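Local coordinates for BepC protein (Bartonella tribocorum, PDB 4WGJ), which probably transfers AMP from ATP to threonine or tyrosine side chains of target proteins through its Fic domain, the part described here with a bound ATP analogue, at residues S63-S68 and N163-E168; H79-S84 and P96-K101; H151-P154 and G158-R161. All coordinates share one frame; numbering follows the deposited sequence. Where two conformers were deposited one is given.

Contact 1: residues S63-S68 and N163-E168; sequences SLIHWS and NRMFME. With GLY (glycine), chain D; ANP (phosphoaminophosphonic acid-adenylate ester), chain B.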
loop_
_atom_site.group_PDB
_atom_site.type_symbol
_atom_site.label_atom_id
_atom_site.label_comp_id
_atom_site.label_asym_id
_atom_site.label_seq_id
_atom_site.Cartn_x
_atom_site.Cartn_y
_atom_site.Cartn_z
ATOM N N SER A 63 -6.461 -4.043 4.472
ATOM C CA SER A 63 -7.153 -4.872 3.483
ATOM C C SER A 63 -8.481 -4.258 3.066
ATOM O O SER A 63 -8.866 -4.358 1.911
ATOM C CB SER A 63 -7.364 -6.289 4.011
ATOM O OG SER A 63 -6.124 -6.994 3.958
ATOM N N LEU A 64 -9.168 -3.605 3.999
ATOM C CA LEU A 64 -10.430 -2.920 3.657
ATOM C C LEU A 64 -10.154 -1.781 2.676
ATOM O O LEU A 64 -10.893 -1.561 1.704
ATOM C CB LEU A 64 -11.109 -2.375 4.914
ATOM C CG LEU A 64 -12.235 -1.359 4.652
ATOM C CD1 LEU A 64 -13.412 -2.019 3.948
ATOM C CD2 LEU A 64 -12.672 -0.688 5.963
ATOM N N ILE A 65 -9.079 -1.051 2.938
ATOM C CA ILE A 65 -8.652 -0.003 2.019
ATOM C C ILE A 65 -8.356 -0.602 0.646
ATOM O O ILE A 65 -8.831 -0.093 -0.384
ATOM C CB ILE A 65 -7.421 0.733 2.549
ATOM C CG1 ILE A 65 -7.843 1.649 3.701
ATOM C CG2 ILE A 65 -6.759 1.547 1.427
ATOM C CD1 ILE A 65 -6.663 2.242 4.470
ATOM N N HIS A 66 -7.606 -1.704 0.630
ATOM C CA HIS A 66 -7.218 -2.278 -0.648
ATOM C C HIS A 66 -8.463 -2.761 -1.407
ATOM O O HIS A 66 -8.593 -2.513 -2.614
ATOM C CB HIS A 66 -6.203 -3.416 -0.447
ATOM C CG HIS A 66 -5.573 -3.890 -1.721
ATOM N ND1 HIS A 66 -6.099 -4.919 -2.468
ATOM C CD2 HIS A 66 -4.467 -3.469 -2.385
ATOM C CE1 HIS A 66 -5.339 -5.123 -3.532
ATOM N NE2 HIS A 66 -4.345 -4.251 -3.507
ATOM N N TRP A 67 -9.392 -3.410 -0.702
ATOM C CA TRP A 67 -10.622 -3.858 -1.351
ATOM C C TRP A 67 -11.383 -2.657 -1.906
ATOM O O TRP A 67 -11.851 -2.661 -3.054
ATOM C CB TRP A 67 -11.528 -4.643 -0.384
ATOM C CG TRP A 67 -12.754 -5.166 -1.092
ATOM C CD1 TRP A 67 -12.861 -6.337 -1.780
ATOM C CD2 TRP A 67 -14.013 -4.501 -1.227
ATOM N NE1 TRP A 67 -14.119 -6.450 -2.332
ATOM C CE2 TRP A 67 -14.845 -5.332 -2.008
ATOM C CE3 TRP A 67 -14.526 -3.290 -0.750
ATOM C CZ2 TRP A 67 -16.157 -5.000 -2.314
ATOM C CZ3 TRP A 67 -15.829 -2.957 -1.059
ATOM C CH2 TRP A 67 -16.629 -3.802 -1.841
ATOM N N SER A 68 -11.512 -1.626 -1.085
ATOM C CA SER A 68 -12.270 -0.445 -1.491
ATOM C C SER A 68 -11.698 0.216 -2.750
ATOM O O SER A 68 -12.442 0.652 -3.638
ATOM C CB SER A 68 -12.310 0.563 -0.335
ATOM O OG SER A 68 -12.960 0.005 0.796
ATOM N N ASN A 163 -1.308 1.923 0.754
ATOM C CA ASN A 163 -0.490 2.445 1.839
ATOM C C ASN A 163 -0.641 3.961 1.984
ATOM O O ASN A 163 -0.684 4.498 3.098
ATOM C CB ASN A 163 0.983 2.101 1.601
ATOM C CG ASN A 163 1.290 0.636 1.812
ATOM O OD1 ASN A 163 0.503 -0.094 2.410
ATOM N ND2 ASN A 163 2.465 0.200 1.336
ATOM N N ARG A 164 -0.673 4.665 0.856
ATOM C CA ARG A 164 -0.844 6.117 0.918
ATOM C C ARG A 164 -2.214 6.485 1.501
ATOM O O ARG A 164 -2.316 7.398 2.327
ATOM C CB ARG A 164 -0.631 6.738 -0.464
ATOM C CG ARG A 164 0.826 6.563 -0.907
ATOM C CD ARG A 164 1.235 7.462 -2.054
ATOM N NE ARG A 164 0.522 7.175 -3.284
ATOM C CZ ARG A 164 0.887 6.250 -4.176
ATOM N NH1 ARG A 164 1.970 5.497 -3.974
ATOM N NH2 ARG A 164 0.160 6.085 -5.275
ATOM N N MET A 165 -3.259 5.763 1.120
ATOM C CA MET A 165 -4.568 6.031 1.715
ATOM C C MET A 165 -4.581 5.713 3.218
ATOM O O MET A 165 -5.176 6.443 4.012
ATOM C CB MET A 165 -5.663 5.238 0.991
ATOM C CG MET A 165 -7.045 5.417 1.594
ATOM S SD MET A 165 -7.634 7.138 1.507
ATOM C CE MET A 165 -7.683 7.368 -0.261
ATOM N N PHE A 166 -3.927 4.620 3.610
ATOM C CA PHE A 166 -3.782 4.314 5.031
ATOM C C PHE A 166 -3.216 5.528 5.784
ATOM O O PHE A 166 -3.681 5.877 6.874
ATOM C CB PHE A 166 -2.878 3.092 5.199
ATOM C CG PHE A 166 -2.789 2.549 6.610
ATOM C CD1 PHE A 166 -1.928 3.120 7.545
ATOM C CD2 PHE A 166 -3.494 1.407 6.969
ATOM C CE1 PHE A 166 -1.807 2.589 8.821
ATOM C CE2 PHE A 166 -3.386 0.869 8.247
ATOM C CZ PHE A 166 -2.536 1.452 9.176
ATOM N N MET A 167 -2.224 6.178 5.187
ATOM C CA MET A 167 -1.610 7.343 5.823
ATOM C C MET A 167 -2.554 8.544 5.855
ATOM O O MET A 167 -2.569 9.292 6.831
ATOM C CB MET A 167 -0.310 7.730 5.114
ATOM C CG MET A 167 0.761 6.621 5.106
ATOM S SD MET A 167 1.051 5.854 6.704
ATOM C CE MET A 167 1.612 7.237 7.702
ATOM N N GLU A 168 -3.319 8.746 4.787
ATOM C CA GLU A 168 -4.302 9.829 4.787
ATOM C C GLU A 168 -5.306 9.641 5.922
ATOM O O GLU A 168 -5.654 10.601 6.619
ATOM C CB GLU A 168 -5.056 9.902 3.459
ATOM C CG GLU A 168 -4.226 10.268 2.251
ATOM C CD GLU A 168 -5.106 10.722 1.098
ATOM O OE1 GLU A 168 -6.159 11.352 1.358
ATOM O OE2 GLU A 168 -4.763 10.443 -0.063
HETATM N N GLY D . 3.173 7.662 -7.374
HETATM C CA GLY D . 2.459 8.921 -7.257
HETATM C C GLY D . 2.409 9.412 -5.824
HETATM O O GLY D . 1.826 10.451 -5.511
HETATM O OXT GLY D . 2.959 8.769 -4.932
HETATM P PG ANP B . 1.880 3.210 -7.376
HETATM O O1G ANP B . 0.583 4.095 -7.513
HETATM O O2G ANP B . 2.871 3.702 -8.394
HETATM O O3G ANP B . 2.457 3.392 -5.926
HETATM P PB ANP B . 0.780 0.499 -6.792
HETATM O O1B ANP B . -0.244 1.253 -6.006
HETATM O O2B ANP B . 0.147 -0.611 -7.680
HETATM N N3B ANP B . 1.620 1.565 -7.792
HETATM P PA ANP B . 2.771 -1.384 -6.170
HETATM O O1A ANP B . 3.229 -1.315 -7.584
HETATM O O2A ANP B . 2.284 -2.745 -5.688
HETATM O O3A ANP B . 1.728 -0.245 -5.783
HETATM O "O5'" ANP B . 3.973 -0.904 -5.250
HETATM C "C5'" ANP B . 4.609 0.363 -5.548
HETATM C "C4'" ANP B . 5.417 0.849 -4.371
HETATM O "O4'" ANP B . 6.722 0.211 -4.378
HETATM C "C3'" ANP B . 5.674 2.360 -4.384
HETATM O "O3'" ANP B . 5.521 2.949 -3.095
HETATM C "C2'" ANP B . 7.116 2.455 -4.890
HETATM O "O2'" ANP B . 7.776 3.644 -4.473
HETATM C "C1'" ANP B . 7.718 1.208 -4.249
HETATM N N9 ANP B . 8.951 0.764 -4.894
HETATM C C8 ANP B . 9.236 0.781 -6.236
HETATM N N7 ANP B . 10.437 0.346 -6.533
HETATM C C5 ANP B . 10.984 0.019 -5.302
HETATM C C6 ANP B . 12.241 -0.495 -4.924
HETATM N N6 ANP B . 13.210 -0.791 -5.793
HETATM N N1 ANP B . 12.467 -0.701 -3.607
HETATM C C2 ANP B . 11.502 -0.402 -2.735
HETATM N N3 ANP B . 10.282 0.088 -2.971
HETATM C C4 ANP B . 10.084 0.276 -4.280
#

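Contact 2: residues H79-S84 and P96-K101; sequences HTRDTS and PAMRPK. With ANP (phosphoaminophosphonic acid-adenylate ester), chain B.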
loop_
_atom_site.group_PDB
_atom_site.type_symbol
_atom_site.label_atom_id
_atom_site.label_comp_id
_atom_site.label_asym_id
_atom_site.label_seq_id
_atom_site.Cartn_x
_atom_site.Cartn_y
_atom_site.Cartn_z
ATOM N N HIS A 79 -7.115 -9.118 -0.537
ATOM C CA HIS A 79 -6.424 -10.339 -0.116
ATOM C C HIS A 79 -4.920 -10.166 -0.275
ATOM O O HIS A 79 -4.460 -9.669 -1.294
ATOM C CB HIS A 79 -6.875 -11.538 -0.939
ATOM C CG HIS A 79 -8.336 -11.824 -0.832
ATOM N ND1 HIS A 79 -8.825 -12.971 -0.245
ATOM C CD2 HIS A 79 -9.414 -11.120 -1.243
ATOM C CE1 HIS A 79 -10.147 -12.959 -0.300
ATOM N NE2 HIS A 79 -10.529 -11.844 -0.895
ATOM N N THR A 80 -4.161 -10.598 0.720
ATOM C CA THR A 80 -2.709 -10.424 0.691
ATOM C C THR A 80 -2.021 -11.563 -0.068
ATOM O O THR A 80 -2.573 -12.662 -0.197
ATOM C CB THR A 80 -2.149 -10.325 2.117
ATOM O OG1 THR A 80 -2.589 -11.454 2.868
ATOM C CG2 THR A 80 -2.671 -9.060 2.803
ATOM N N ARG A 81 -0.810 -11.300 -0.561
ATOM C CA ARG A 81 -0.152 -12.208 -1.495
ATOM C C ARG A 81 0.466 -13.428 -0.829
ATOM O O ARG A 81 0.973 -14.307 -1.522
ATOM C CB ARG A 81 0.924 -11.474 -2.293
ATOM C CG ARG A 81 2.027 -10.887 -1.434
ATOM C CD ARG A 81 3.016 -10.041 -2.265
ATOM N NE ARG A 81 3.872 -9.285 -1.362
ATOM C CZ ARG A 81 4.982 -9.749 -0.786
ATOM N NH1 ARG A 81 5.447 -10.970 -1.068
ATOM N NH2 ARG A 81 5.645 -8.975 0.065
ATOM N N ASP A 82 0.420 -13.481 0.499
ATOM C CA ASP A 82 0.885 -14.660 1.242
ATOM C C ASP A 82 -0.201 -15.713 1.375
ATOM O O ASP A 82 0.047 -16.803 1.892
ATOM C CB ASP A 82 1.385 -14.270 2.640
ATOM C CG ASP A 82 0.338 -13.494 3.461
ATOM O OD1 ASP A 82 -0.715 -13.116 2.902
ATOM O OD2 ASP A 82 0.586 -13.245 4.666
ATOM N N THR A 83 -1.414 -15.400 0.933
ATOM C CA THR A 83 -2.541 -16.324 1.023
ATOM C C THR A 83 -2.928 -16.803 -0.372
ATOM O O THR A 83 -2.964 -15.987 -1.311
ATOM C CB THR A 83 -3.741 -15.644 1.699
ATOM O OG1 THR A 83 -4.269 -14.640 0.827
ATOM C CG2 THR A 83 -3.306 -14.991 3.006
ATOM N N SER A 84 -3.214 -18.089 -0.534
ATOM C CA SER A 84 -3.578 -18.574 -1.860
ATOM C C SER A 84 -4.910 -17.986 -2.275
ATOM O O SER A 84 -5.841 -17.888 -1.472
ATOM C CB SER A 84 -3.634 -20.102 -1.897
ATOM O OG SER A 84 -2.323 -20.619 -1.803
ATOM N N PRO A 96 4.588 -15.250 -2.296
ATOM C CA PRO A 96 5.223 -14.936 -1.009
ATOM C C PRO A 96 6.471 -14.070 -1.138
ATOM O O PRO A 96 6.818 -13.383 -0.182
ATOM C CB PRO A 96 5.575 -16.321 -0.450
ATOM C CG PRO A 96 5.719 -17.169 -1.674
ATOM C CD PRO A 96 4.617 -16.697 -2.575
ATOM N N ALA A 97 7.140 -14.101 -2.289
ATOM C CA ALA A 97 8.378 -13.341 -2.456
ATOM C C ALA A 97 8.261 -12.347 -3.608
ATOM O O ALA A 97 7.912 -12.728 -4.723
ATOM C CB ALA A 97 9.550 -14.279 -2.691
ATOM N N MET A 98 8.550 -11.077 -3.335
ATOM C CA MET A 98 8.619 -10.059 -4.386
ATOM C C MET A 98 9.869 -9.228 -4.162
ATOM O O MET A 98 10.206 -8.870 -3.029
ATOM C CB MET A 98 7.376 -9.147 -4.402
ATOM C CG MET A 98 6.067 -9.865 -4.721
ATOM S SD MET A 98 4.674 -8.747 -5.078
ATOM C CE MET A 98 5.086 -8.192 -6.720
ATOM N N ARG A 99 10.566 -8.933 -5.248
ATOM C CA ARG A 99 11.778 -8.131 -5.182
ATOM C C ARG A 99 11.758 -7.214 -6.393
ATOM O O ARG A 99 11.594 -7.689 -7.518
ATOM C CB ARG A 99 13.025 -9.025 -5.169
ATOM C CG ARG A 99 14.341 -8.277 -5.195
ATOM C CD ARG A 99 15.519 -9.243 -5.164
ATOM N NE ARG A 99 15.454 -10.212 -6.254
ATOM C CZ ARG A 99 15.897 -9.992 -7.488
ATOM N NH1 ARG A 99 16.450 -8.827 -7.808
ATOM N NH2 ARG A 99 15.788 -10.938 -8.409
ATOM N N PRO A 100 11.887 -5.898 -6.171
ATOM C CA PRO A 100 11.880 -4.973 -7.309
ATOM C C PRO A 100 12.971 -5.329 -8.320
ATOM O O PRO A 100 14.108 -5.590 -7.921
ATOM C CB PRO A 100 12.147 -3.614 -6.659
ATOM C CG PRO A 100 11.727 -3.780 -5.235
ATOM C CD PRO A 100 12.013 -5.201 -4.878
ATOM N N LYS A 101 12.619 -5.365 -9.604
ATOM C CA LYS A 101 13.583 -5.721 -10.644
ATOM C C LYS A 101 14.769 -4.765 -10.624
ATOM O O LYS A 101 14.594 -3.547 -10.590
ATOM C CB LYS A 101 12.924 -5.714 -12.029
HETATM P PG ANP B . 1.880 3.210 -7.376
HETATM O O1G ANP B . 0.583 4.095 -7.513
HETATM O O2G ANP B . 2.871 3.702 -8.394
HETATM O O3G ANP B . 2.457 3.392 -5.926
HETATM P PB ANP B . 0.780 0.499 -6.792
HETATM O O1B ANP B . -0.244 1.253 -6.006
HETATM O O2B ANP B . 0.147 -0.611 -7.680
HETATM N N3B ANP B . 1.620 1.565 -7.792
HETATM P PA ANP B . 2.771 -1.384 -6.170
HETATM O O1A ANP B . 3.229 -1.315 -7.584
HETATM O O2A ANP B . 2.284 -2.745 -5.688
HETATM O O3A ANP B . 1.728 -0.245 -5.783
HETATM O "O5'" ANP B . 3.973 -0.904 -5.250
HETATM C "C5'" ANP B . 4.609 0.363 -5.548
HETATM C "C4'" ANP B . 5.417 0.849 -4.371
HETATM O "O4'" ANP B . 6.722 0.211 -4.378
HETATM C "C3'" ANP B . 5.674 2.360 -4.384
HETATM O "O3'" ANP B . 5.521 2.949 -3.095
HETATM C "C2'" ANP B . 7.116 2.455 -4.890
HETATM O "O2'" ANP B . 7.776 3.644 -4.473
HETATM C "C1'" ANP B . 7.718 1.208 -4.249
HETATM N N9 ANP B . 8.951 0.764 -4.894
HETATM C C8 ANP B . 9.236 0.781 -6.236
HETATM N N7 ANP B . 10.437 0.346 -6.533
HETATM C C5 ANP B . 10.984 0.019 -5.302
HETATM C C6 ANP B . 12.241 -0.495 -4.924
HETATM N N6 ANP B . 13.210 -0.791 -5.793
HETATM N N1 ANP B . 12.467 -0.701 -3.607
HETATM C C2 ANP B . 11.502 -0.402 -2.735
HETATM N N3 ANP B . 10.282 0.088 -2.971
HETATM C C4 ANP B . 10.084 0.276 -4.280
#

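Contact 3: residues H151-P154 and G158-R161; sequences HAHP and GNGR. With ANP (phosphoaminophosphonic acid-adenylate ester), chain B.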
loop_
_atom_site.group_PDB
_atom_site.type_symbol
_atom_site.label_atom_id
_atom_site.label_comp_id
_atom_site.label_asym_id
_atom_site.label_seq_id
_atom_site.Cartn_x
_atom_site.Cartn_y
_atom_site.Cartn_z
ATOM N N HIS A 151 7.635 -1.774 3.259
ATOM C CA HIS A 151 8.481 -2.977 3.263
ATOM C C HIS A 151 7.600 -4.229 3.307
ATOM O O HIS A 151 7.913 -5.232 2.671
ATOM C CB HIS A 151 9.458 -2.992 4.437
ATOM C CG HIS A 151 10.377 -4.184 4.433
ATOM N ND1 HIS A 151 10.083 -5.358 5.095
ATOM C CD2 HIS A 151 11.573 -4.385 3.827
ATOM C CE1 HIS A 151 11.063 -6.228 4.908
ATOM N NE2 HIS A 151 11.979 -5.664 4.140
ATOM N N ALA A 152 6.503 -4.168 4.057
ATOM C CA ALA A 152 5.601 -5.322 4.140
ATOM C C ALA A 152 5.009 -5.676 2.768
ATOM O O ALA A 152 4.955 -6.857 2.401
ATOM C CB ALA A 152 4.488 -5.062 5.142
ATOM N N HIS A 153 4.576 -4.655 2.027
ATOM C CA HIS A 153 4.146 -4.807 0.627
ATOM C C HIS A 153 3.168 -5.969 0.520
ATOM O O HIS A 153 3.420 -6.927 -0.208
ATOM C CB HIS A 153 5.385 -5.042 -0.260
ATOM C CG HIS A 153 5.155 -4.879 -1.737
ATOM N ND1 HIS A 153 5.200 -3.653 -2.370
ATOM C CD2 HIS A 153 4.952 -5.798 -2.715
ATOM C CE1 HIS A 153 5.020 -3.822 -3.668
ATOM N NE2 HIS A 153 4.858 -5.112 -3.904
ATOM N N PRO A 154 2.059 -5.907 1.279
ATOM C CA PRO A 154 1.278 -7.130 1.505
ATOM C C PRO A 154 0.491 -7.644 0.306
ATOM O O PRO A 154 0.006 -8.774 0.379
ATOM C CB PRO A 154 0.287 -6.720 2.612
ATOM C CG PRO A 154 0.866 -5.476 3.225
ATOM C CD PRO A 154 1.545 -4.778 2.070
ATOM N N GLY A 158 -0.964 -2.731 -6.075
ATOM C CA GLY A 158 -1.785 -1.735 -5.405
ATOM C C GLY A 158 -1.294 -1.354 -4.014
ATOM O O GLY A 158 -2.011 -0.711 -3.241
ATOM N N ASN A 159 -0.066 -1.739 -3.688
ATOM C CA ASN A 159 0.490 -1.449 -2.369
ATOM C C ASN A 159 0.678 0.033 -2.105
ATOM O O ASN A 159 0.325 0.514 -1.036
ATOM C CB ASN A 159 1.830 -2.165 -2.197
ATOM C CG ASN A 159 1.664 -3.654 -2.146
ATOM O OD1 ASN A 159 1.280 -4.194 -1.116
ATOM N ND2 ASN A 159 1.928 -4.321 -3.248
ATOM N N GLY A 160 1.253 0.740 -3.072
ATOM C CA GLY A 160 1.490 2.164 -2.917
ATOM C C GLY A 160 0.201 2.907 -2.667
ATOM O O GLY A 160 0.091 3.701 -1.736
ATOM N N ARG A 161 -0.791 2.651 -3.505
ATOM C CA ARG A 161 -2.050 3.370 -3.358
ATOM C C ARG A 161 -2.758 3.009 -2.049
ATOM O O ARG A 161 -3.284 3.889 -1.362
ATOM C CB ARG A 161 -2.934 3.115 -4.575
ATOM C CG ARG A 161 -2.457 3.950 -5.780
ATOM C CD ARG A 161 -3.015 3.492 -7.125
ATOM N NE ARG A 161 -2.377 2.261 -7.582
ATOM C CZ ARG A 161 -2.676 1.652 -8.723
ATOM N NH1 ARG A 161 -3.611 2.165 -9.517
ATOM N NH2 ARG A 161 -2.053 0.524 -9.061
HETATM P PG ANP B . 1.880 3.210 -7.376
HETATM O O1G ANP B . 0.583 4.095 -7.513
HETATM O O2G ANP B . 2.871 3.702 -8.394
HETATM O O3G ANP B . 2.457 3.392 -5.926
HETATM P PB ANP B . 0.780 0.499 -6.792
HETATM O O1B ANP B . -0.244 1.253 -6.006
HETATM O O2B ANP B . 0.147 -0.611 -7.680
HETATM N N3B ANP B . 1.620 1.565 -7.792
HETATM P PA ANP B . 2.771 -1.384 -6.170
HETATM O O1A ANP B . 3.229 -1.315 -7.584
HETATM O O2A ANP B . 2.284 -2.745 -5.688
HETATM O O3A ANP B . 1.728 -0.245 -5.783
HETATM O "O5'" ANP B . 3.973 -0.904 -5.250
HETATM C "C5'" ANP B . 4.609 0.363 -5.548
HETATM C "C4'" ANP B . 5.417 0.849 -4.371
HETATM O "O4'" ANP B . 6.722 0.211 -4.378
HETATM C "C3'" ANP B . 5.674 2.360 -4.384
HETATM O "O3'" ANP B . 5.521 2.949 -3.095
HETATM C "C2'" ANP B . 7.116 2.455 -4.890
HETATM O "O2'" ANP B . 7.776 3.644 -4.473
HETATM C "C1'" ANP B . 7.718 1.208 -4.249
HETATM N N9 ANP B . 8.951 0.764 -4.894
HETATM C C8 ANP B . 9.236 0.781 -6.236
HETATM N N7 ANP B . 10.437 0.346 -6.533
HETATM C C5 ANP B . 10.984 0.019 -5.302
HETATM C C6 ANP B . 12.241 -0.495 -4.924
HETATM N N6 ANP B . 13.210 -0.791 -5.793
HETATM N N1 ANP B . 12.467 -0.701 -3.607
HETATM C C2 ANP B . 11.502 -0.402 -2.735
HETATM N N3 ANP B . 10.282 0.088 -2.971
HETATM C C4 ANP B . 10.084 0.276 -4.280
#

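Contact 1: residues S63-S68 and N163-E168
In the helical core of the Fic domain, I65 of helix 59-70 packs against M165 and F166 of helix 159-174, the helix that carries the closing arginine of the Fic signature HPFRKGNGRANR, R164. The two helices come together at I65 and F166, whose CA atoms are 7.2 Å apart. I65 divides its two branches between the partners. Its longer branch, with CG1 anti to the carbonyl carbon (chi1 -74°), carries CD1 onto the backbone of F166, at 3.6 Å from F166 CA. The same methyl is 3.9 Å from F166 CB and meets the phenyl ring obliquely near CD2. The shorter branch turns to M165, where I65 CG2 is 3.9 Å from M165 CB; the methionine then bends away, so its CB and CG do the touching. F48 of helix 30-48 also packs against both I65 and M165.

R164 leads in another direction, to the nucleotide. Its NH1 donates to O3G of ANP at 2.9 Å, with an N-H...O angle of 171°, and NH2 donates to O1G of ANP at 3.0 Å (168°). These nearly straight bonds hold the edge of the guanidinium against the gamma-phosphate and fix its rotation. OXT of the bound glycine stands 3.2 Å above the plane of the R164 guanidinium, over its centre. The interhelical contact is therefore purely apolar, while R164, on the same helix, offers its guanidinium to the gamma-phosphate at its edge and to the carboxylate of the glycine over one face.

Contact 2: residues H79-S84 and P96-K101
The extended side chain of R81 and the thioether of M98 pass each other at a slant, M98 lying over the arginine's outer half. CG of R81 sits between the backbone N and the carbonyl carbon (chi1 61°), and from there the chain runs straight to NE. M98 bends at its last torsion, which brings SD alongside the arginine: M98 SD is 3.5 Å from R81 CD. Further out, M98 CG is 3.9 Å from R81 NH1, and CB of M98 stands 4.2 Å above the guanidinium plane, offset toward its rim. The opposing segment thus approaches one guanidinium face with M98, while P96 meets the edge. There, R81 NH1 is 2.9 Å from P96 O, but the N-H...O angle of 127° makes this a weak hydrogen bond. The firmer polar partners lie elsewhere: NE donates to H153 O, NH2 to A108 O and NH1 to M95 O.

R81 is the second residue of a type I turn, T80 to T83, closed by T83 N donating to T80 O at 3.2 Å. The two segments flank the short hairpin 85-86/92-93, which probably corresponds to the flap that, in Fic enzymes, positions the target segment. At the far end of 96-101, P100 lies against a face of the adenine, with P100 CG 3.3 Å from C6 of ANP. Chemically, one guanidinium is held by several backbone carbonyls, with the CB and CG methylenes of M98 over one face and the sulfur beside R81 CD; this should tie the base of the hairpin to the loop that borders the adenine and the loop that opens with H153.

Contact 3: residues H151-P154 and G158-R161
O2A on the alpha-phosphate of ANP is gripped twice by N159, whose side-chain amide lies over the ring of H153. The backbone N of N159 reaches O2A at 3.2 Å and its ND2 does so at 2.9 Å (N-H...O 163°). Both residues belong to the Fic signature HPFRKGNGR, a loop followed by the N-terminus of helix 159-174. This helix start, with G158 at the N-cap position, turns its amides to the phosphates: G160 N binds the bridging O3A, and R161 N binds O1B. R161 adds its side chain at the guanidinium edge, NE to O1B of ANP at 2.8 Å (173°) and NH2 to O2B, which G158 N also holds. Amides, helix end and cation together would offset the phosphate charge.

H153 leaves helix 135-152 with a positive phi. Its ring is stacked on the N159 amide, the planes 24° apart and ND2 3.1 Å above the ring centre, a contact that is not a hydrogen bond. ND2 bonds O2A and F155 O, which helps to fix the amide. N159 OD1 lies 3.0 Å from P154 N, which has no hydrogen to share. At the ring's edge, H153 CE1 is 3.5 Å from ANP O5'.

All three contacts meet at the nucleotide: contact 1 reaches the gamma-phosphate only through R164, contact 3 the alpha- and beta-phosphates, and contact 2 the adenine through P100. Contact 3 lies between the others, its centre about 10 Å from each, while the centres of contacts 1 and 2 are about 17 Å apart. Contacts 1 and 3 share helix 159-174, and H66 CD2 packs 3.8 Å from G158 O. The join between contacts 2 and 3 is polar: R81 NE is 2.7 Å from H153 O and R81 N is 2.8 Å from P154 O, both probable hydrogen bonds. M98 SD also touches H153 CD2. R81 is thus probably a second-shell residue, tethering both carbonyls.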